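PDB 1SA3: type II restriction enzyme MspI from Moraxella sp., which recognises the double-stranded DNA sequence 5'-CCGG-3' and cleaves it after the first C, leaving fragments with terminal 5'-phosphates. Local coordinates for residues E[36-41]-E[100-105]; E[68-73]-E[110-115]. All blocks are in the same frame, centred on the assembly; numbering follows the deposited sequence.

Interaction 1: residues E[36-41]-E[100-105]; sequences KYILDI and ATIRFT
Next to Leu-39, which meets Ala-100 across this contact, a salt bridge spanning one helical turn joins Lys-36 NZ to Asp-40 OD2 at 2.8 Å, on the syn lone pair of that oxygen. No hydrogen bond joins the segments; apolar tips do the work. Leu-39 has CG beside its backbone N (chi1 -63°), which carries CD2 across to Ala-100 CB at 3.9 Å. At the preceding residue, Ile-38 CG2 meets Ile-102 CD1 at 4.2 Å. The CG1 branch of Ile-102 is stretched out, with CD1 anti to CA (chi2 175°), and ends facing the helix, while CG2 lies 3.5 Å above the ring plane of Phe-104, toward its rim. The segments run 14° from parallel, their axes 9.5 Å apart, a helix packed lengthwise on a strand of the PD-(D/E)XK nuclease core. Glu-35 and Asp-99, which bind the sodium ion with Asp-84, immediately precede the two segments, so this packing lies beside the metal site. Helix 23-41 rests on Ile-62 of helix 57-69 through Ile-38 and Ile-41, while strand 100-106 is hydrogen-bonded between strands 77-84 and 111-121; Leu-39 O accepts a hydrogen bond from Ser-82 OG, tying the helix to strand 77-84.

Interaction 2: residues E[68-73]-E[110-115]; sequences KALNLD and SSRLVP
Leu-70 and Val-114 are the closest backbone pair here, 8.8 Å apart at their CA atoms, with Leu-70 at the turn that ends helix 57-69 and Val-114 within strand 111-121. Their side chains reach toward each other tip to tip: Leu-70 CD1 lies 3.8 Å from Val-114 CG2, and the second methyl, Leu-70 CD2, is as near to Val-114 CG1. CD2 of Leu-70 also leans obliquely on the guanidinium of Arg-112, 3.8 Å from NH2. The chain leaves the helix through a Schellman motif, in which Asn-71 takes a positive phi of 55° and its N bonds back to Lys-68 O; Leu-70, the residue before it, lies against the sheet of the nuclease core, where Phe-104 and Leu-203 of the flanking strands also touch it. A bend at chi2 (60°) lays the Arg-112 chain forward along its own strand. NE then donates to Leu-113 O at 2.8 Å, a bent bond (131°) that arrives from above the carbonyl plane, and Val-114 CG2 sits against one guanidinium face, toward the rim. NH2 forms a salt bridge with Asp-202. NH1 of Arg-112 donates to a water oxygen at 3.1 Å, at the edge of the guanidinium and in its plane, and the same water donates to Leu-70 O at 3.3 Å.

The centres of the two interactions are 11 Å apart, on the same side of the chain's centre, and they share one mixed sheet. Along the chain their segments alternate: 36-41, then 68-73, then 100-105, then 110-115. Strands 100-106 and 111-121 are antiparallel neighbours, and backbone bonds tie the contacts directly: Val-114 N to Ile-102 O at 2.7 Å, and Arg-112 N to Phe-104 O at 2.9 Å. Both helix ends thus pack on the central sheet of the nuclease core, interaction 1 beside the sodium site, its nearest atom about 9 Å from the DNA, and interaction 2 farther along the strands from the metal, its nearest atom about 12 Å from the DNA.

Interaction 1: residues E[36-41]-E[100-105]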
loop_
_atom_site.group_PDB
_atom_site.type_symbol
_atom_site.label_atom_id
_atom_site.label_comp_id
_atom_site.label_asym_id
_atom_site.label_seq_id
_atom_site.Cartn_x
_atom_site.Cartn_y
_atom_site.Cartn_z
ATOM N N LYS E 36 -9.190 -6.158 9.272
ATOM C CA LYS E 36 -9.531 -6.729 10.566
ATOM C C LYS E 36 -8.717 -7.987 10.863
ATOM O O LYS E 36 -8.403 -8.270 12.015
ATOM C CB LYS E 36 -11.032 -7.040 10.607
ATOM C CG LYS E 36 -11.677 -6.835 11.969
ATOM C CD LYS E 36 -11.746 -8.116 12.753
ATOM C CE LYS E 36 -12.580 -7.938 14.018
ATOM N NZ LYS E 36 -12.899 -9.260 14.632
ATOM N N TYR E 37 -8.378 -8.734 9.818
ATOM C CA TYR E 37 -7.590 -9.958 9.957
ATOM C C TYR E 37 -6.237 -9.600 10.580
ATOM O O TYR E 37 -5.759 -10.289 11.482
ATOM C CB TYR E 37 -7.418 -10.595 8.576
ATOM C CG TYR E 37 -6.798 -11.982 8.532
ATOM C CD1 TYR E 37 -6.918 -12.879 9.597
ATOM C CD2 TYR E 37 -6.141 -12.415 7.384
ATOM C CE1 TYR E 37 -6.392 -14.182 9.503
ATOM C CE2 TYR E 37 -5.625 -13.682 7.277
ATOM C CZ TYR E 37 -5.751 -14.568 8.336
ATOM O OH TYR E 37 -5.239 -15.832 8.187
ATOM N N ILE E 38 -5.631 -8.510 10.114
ATOM C CA ILE E 38 -4.348 -8.071 10.664
ATOM C C ILE E 38 -4.538 -7.576 12.095
ATOM O O ILE E 38 -3.760 -7.922 12.978
ATOM C CB ILE E 38 -3.716 -6.926 9.817
ATOM C CG1 ILE E 38 -3.361 -7.434 8.419
ATOM C CG2 ILE E 38 -2.459 -6.376 10.503
ATOM C CD1 ILE E 38 -2.265 -8.492 8.386
ATOM N N LEU E 39 -5.578 -6.776 12.326
ATOM C CA LEU E 39 -5.835 -6.239 13.652
ATOM C C LEU E 39 -6.003 -7.341 14.699
ATOM O O LEU E 39 -5.492 -7.220 15.817
ATOM C CB LEU E 39 -7.071 -5.336 13.637
ATOM C CG LEU E 39 -7.035 -4.063 12.776
ATOM C CD1 LEU E 39 -8.406 -3.406 12.798
ATOM C CD2 LEU E 39 -5.986 -3.092 13.297
ATOM N N ASP E 40 -6.695 -8.416 14.335
ATOM C CA ASP E 40 -6.913 -9.519 15.264
ATOM C C ASP E 40 -5.651 -10.336 15.528
ATOM O O ASP E 40 -5.418 -10.782 16.650
ATOM C CB ASP E 40 -8.030 -10.435 14.751
ATOM C CG ASP E 40 -9.415 -9.841 14.960
ATOM O OD1 ASP E 40 -9.517 -8.777 15.608
ATOM O OD2 ASP E 40 -10.399 -10.445 14.480
ATOM N N ILE E 41 -4.834 -10.539 14.499
ATOM C CA ILE E 41 -3.605 -11.295 14.680
ATOM C C ILE E 41 -2.701 -10.549 15.667
ATOM O O ILE E 41 -2.028 -11.173 16.489
ATOM C CB ILE E 41 -2.865 -11.503 13.332
ATOM C CG1 ILE E 41 -3.647 -12.487 12.459
ATOM C CG2 ILE E 41 -1.448 -12.021 13.580
ATOM C CD1 ILE E 41 -3.124 -12.616 11.034
ATOM N N ALA E 100 -4.395 1.585 9.369
ATOM C CA ALA E 100 -4.407 1.067 10.732
ATOM C C ALA E 100 -3.006 1.122 11.307
ATOM O O ALA E 100 -2.045 1.377 10.585
ATOM C CB ALA E 100 -4.888 -0.378 10.727
ATOM N N THR E 101 -2.895 0.867 12.605
ATOM C CA THR E 101 -1.599 0.875 13.260
ATOM C C THR E 101 -1.441 -0.271 14.248
ATOM O O THR E 101 -2.426 -0.819 14.761
ATOM C CB THR E 101 -1.357 2.192 14.035
ATOM O OG1 THR E 101 -2.312 2.313 15.097
ATOM C CG2 THR E 101 -1.497 3.386 13.115
ATOM N N ILE E 102 -0.185 -0.638 14.488
ATOM C CA ILE E 102 0.173 -1.668 15.464
ATOM C C ILE E 102 1.262 -0.997 16.298
ATOM O O ILE E 102 2.159 -0.350 15.739
ATOM C CB ILE E 102 0.810 -2.916 14.817
ATOM C CG1 ILE E 102 -0.184 -3.594 13.877
ATOM C CG2 ILE E 102 1.277 -3.901 15.914
ATOM C CD1 ILE E 102 0.426 -4.755 13.115
ATOM N N ARG E 103 1.164 -1.101 17.618
ATOM C CA ARG E 103 2.193 -0.542 18.487
ATOM C C ARG E 103 2.853 -1.685 19.250
ATOM O O ARG E 103 2.170 -2.490 19.890
ATOM C CB ARG E 103 1.605 0.463 19.483
ATOM C CG ARG E 103 2.638 0.958 20.501
ATOM C CD ARG E 103 2.051 1.983 21.465
ATOM N NE ARG E 103 1.672 3.218 20.786
ATOM C CZ ARG E 103 2.528 4.118 20.309
ATOM N NH1 ARG E 103 3.837 3.943 20.429
ATOM N NH2 ARG E 103 2.067 5.200 19.697
ATOM N N PHE E 104 4.178 -1.773 19.164
ATOM C CA PHE E 104 4.910 -2.816 19.875
ATOM C C PHE E 104 5.639 -2.185 21.042
ATOM O O PHE E 104 6.257 -1.130 20.889
ATOM C CB PHE E 104 5.956 -3.484 18.984
ATOM C CG PHE E 104 5.391 -4.179 17.789
ATOM C CD1 PHE E 104 5.316 -3.530 16.561
ATOM C CD2 PHE E 104 4.966 -5.499 17.877
ATOM C CE1 PHE E 104 4.828 -4.194 15.432
ATOM C CE2 PHE E 104 4.481 -6.160 16.759
ATOM C CZ PHE E 104 4.415 -5.505 15.536
ATOM N N THR E 105 5.570 -2.824 22.202
ATOM C CA THR E 105 6.252 -2.322 23.387
ATOM C C THR E 105 7.392 -3.283 23.687
ATOM O O THR E 105 7.207 -4.502 23.690
ATOM C CB THR E 105 5.297 -2.247 24.593
ATOM O OG1 THR E 105 4.248 -1.319 24.299
ATOM C CG2 THR E 105 6.037 -1.772 25.843
#

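Interaction 2: residues E[68-73]-E[110-115]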
loop_
_atom_site.group_PDB
_atom_site.type_symbol
_atom_site.label_atom_id
_atom_site.label_comp_id
_atom_site.label_asym_id
_atom_site.label_seq_id
_atom_site.Cartn_x
_atom_site.Cartn_y
_atom_site.Cartn_z
ATOM N N LYS E 68 9.246 -9.503 10.083
ATOM C CA LYS E 68 10.444 -9.524 9.256
ATOM C C LYS E 68 10.633 -8.195 8.525
ATOM O O LYS E 68 11.750 -7.678 8.435
ATOM C CB LYS E 68 10.363 -10.682 8.261
ATOM C CG LYS E 68 11.545 -10.805 7.315
ATOM C CD LYS E 68 11.320 -11.967 6.362
ATOM C CE LYS E 68 12.343 -12.002 5.238
ATOM N NZ LYS E 68 12.088 -13.168 4.343
ATOM N N ALA E 69 9.544 -7.633 8.013
ATOM C CA ALA E 69 9.627 -6.359 7.305
ATOM C C ALA E 69 10.080 -5.252 8.251
ATOM O O ALA E 69 10.574 -4.220 7.812
ATOM C CB ALA E 69 8.270 -6.003 6.704
ATOM N N LEU E 70 9.901 -5.478 9.550
ATOM C CA LEU E 70 10.282 -4.509 10.572
ATOM C C LEU E 70 11.585 -4.873 11.267
ATOM O O LEU E 70 12.051 -4.135 12.138
ATOM C CB LEU E 70 9.186 -4.405 11.637
ATOM C CG LEU E 70 7.829 -3.831 11.225
ATOM C CD1 LEU E 70 6.817 -4.042 12.359
ATOM C CD2 LEU E 70 7.971 -2.347 10.913
ATOM N N ASN E 71 12.166 -6.010 10.893
ATOM C CA ASN E 71 13.403 -6.475 11.510
ATOM C C ASN E 71 13.235 -6.553 13.027
ATOM O O ASN E 71 14.103 -6.108 13.776
ATOM C CB ASN E 71 14.565 -5.533 11.169
ATOM C CG ASN E 71 14.888 -5.523 9.690
ATOM O OD1 ASN E 71 15.144 -6.570 9.097
ATOM N ND2 ASN E 71 14.880 -4.338 9.083
ATOM N N LEU E 72 12.112 -7.114 13.472
ATOM C CA LEU E 72 11.815 -7.250 14.891
ATOM C C LEU E 72 11.726 -8.722 15.260
ATOM O O LEU E 72 11.149 -9.518 14.520
ATOM C CB LEU E 72 10.469 -6.611 15.241
ATOM C CG LEU E 72 10.312 -5.097 15.351
ATOM C CD1 LEU E 72 8.907 -4.734 14.928
ATOM C CD2 LEU E 72 10.570 -4.636 16.789
ATOM N N ASP E 73 12.278 -9.076 16.415
ATOM C CA ASP E 73 12.227 -10.454 16.885
ATOM C C ASP E 73 11.064 -10.601 17.856
ATOM O O ASP E 73 10.897 -9.796 18.771
ATOM C CB ASP E 73 13.539 -10.824 17.575
ATOM C CG ASP E 73 14.719 -10.791 16.624
ATOM O OD1 ASP E 73 14.717 -11.574 15.644
ATOM O OD2 ASP E 73 15.640 -9.979 16.852
ATOM N N SER E 110 10.312 1.101 25.887
ATOM C CA SER E 110 10.241 1.911 24.679
ATOM C C SER E 110 9.246 1.198 23.781
ATOM O O SER E 110 8.872 0.057 24.047
ATOM C CB SER E 110 11.603 2.013 23.981
ATOM O OG SER E 110 12.042 0.756 23.495
ATOM N N SER E 111 8.810 1.864 22.724
ATOM C CA SER E 111 7.850 1.249 21.816
ATOM C C SER E 111 8.019 1.773 20.400
ATOM O O SER E 111 8.725 2.756 20.166
ATOM C CB SER E 111 6.424 1.513 22.303
ATOM O OG SER E 111 6.134 2.900 22.292
ATOM N N ARG E 112 7.370 1.099 19.456
ATOM C CA ARG E 112 7.425 1.482 18.051
ATOM C C ARG E 112 6.014 1.466 17.492
ATOM O O ARG E 112 5.291 0.480 17.644
ATOM C CB ARG E 112 8.311 0.498 17.272
ATOM C CG ARG E 112 8.138 0.507 15.738
ATOM C CD ARG E 112 8.446 1.848 15.114
ATOM N NE ARG E 112 8.108 1.912 13.692
ATOM C CZ ARG E 112 8.736 1.231 12.736
ATOM N NH1 ARG E 112 9.741 0.421 13.029
ATOM N NH2 ARG E 112 8.355 1.368 11.475
ATOM N N LEU E 113 5.605 2.570 16.885
ATOM C CA LEU E 113 4.287 2.633 16.273
ATOM C C LEU E 113 4.510 2.264 14.813
ATOM O O LEU E 113 5.469 2.732 14.188
ATOM C CB LEU E 113 3.706 4.039 16.368
ATOM C CG LEU E 113 2.327 4.222 15.723
ATOM C CD1 LEU E 113 1.283 3.428 16.506
ATOM C CD2 LEU E 113 1.978 5.699 15.692
ATOM N N VAL E 114 3.644 1.412 14.272
ATOM C CA VAL E 114 3.777 0.995 12.880
ATOM C C VAL E 114 2.513 1.271 12.070
ATOM O O VAL E 114 1.583 0.454 12.058
ATOM C CB VAL E 114 4.083 -0.513 12.757
ATOM C CG1 VAL E 114 4.451 -0.853 11.311
ATOM C CG2 VAL E 114 5.203 -0.904 13.696
ATOM N N PRO E 115 2.449 2.434 11.397
ATOM C CA PRO E 115 1.279 2.773 10.587
ATOM C C PRO E 115 1.281 1.830 9.386
ATOM O O PRO E 115 2.343 1.521 8.816
ATOM C CB PRO E 115 1.530 4.236 10.211
ATOM C CG PRO E 115 3.022 4.324 10.185
ATOM C CD PRO E 115 3.397 3.564 11.435
HETATM O O HOH W 1 11.788 -0.989 11.229
#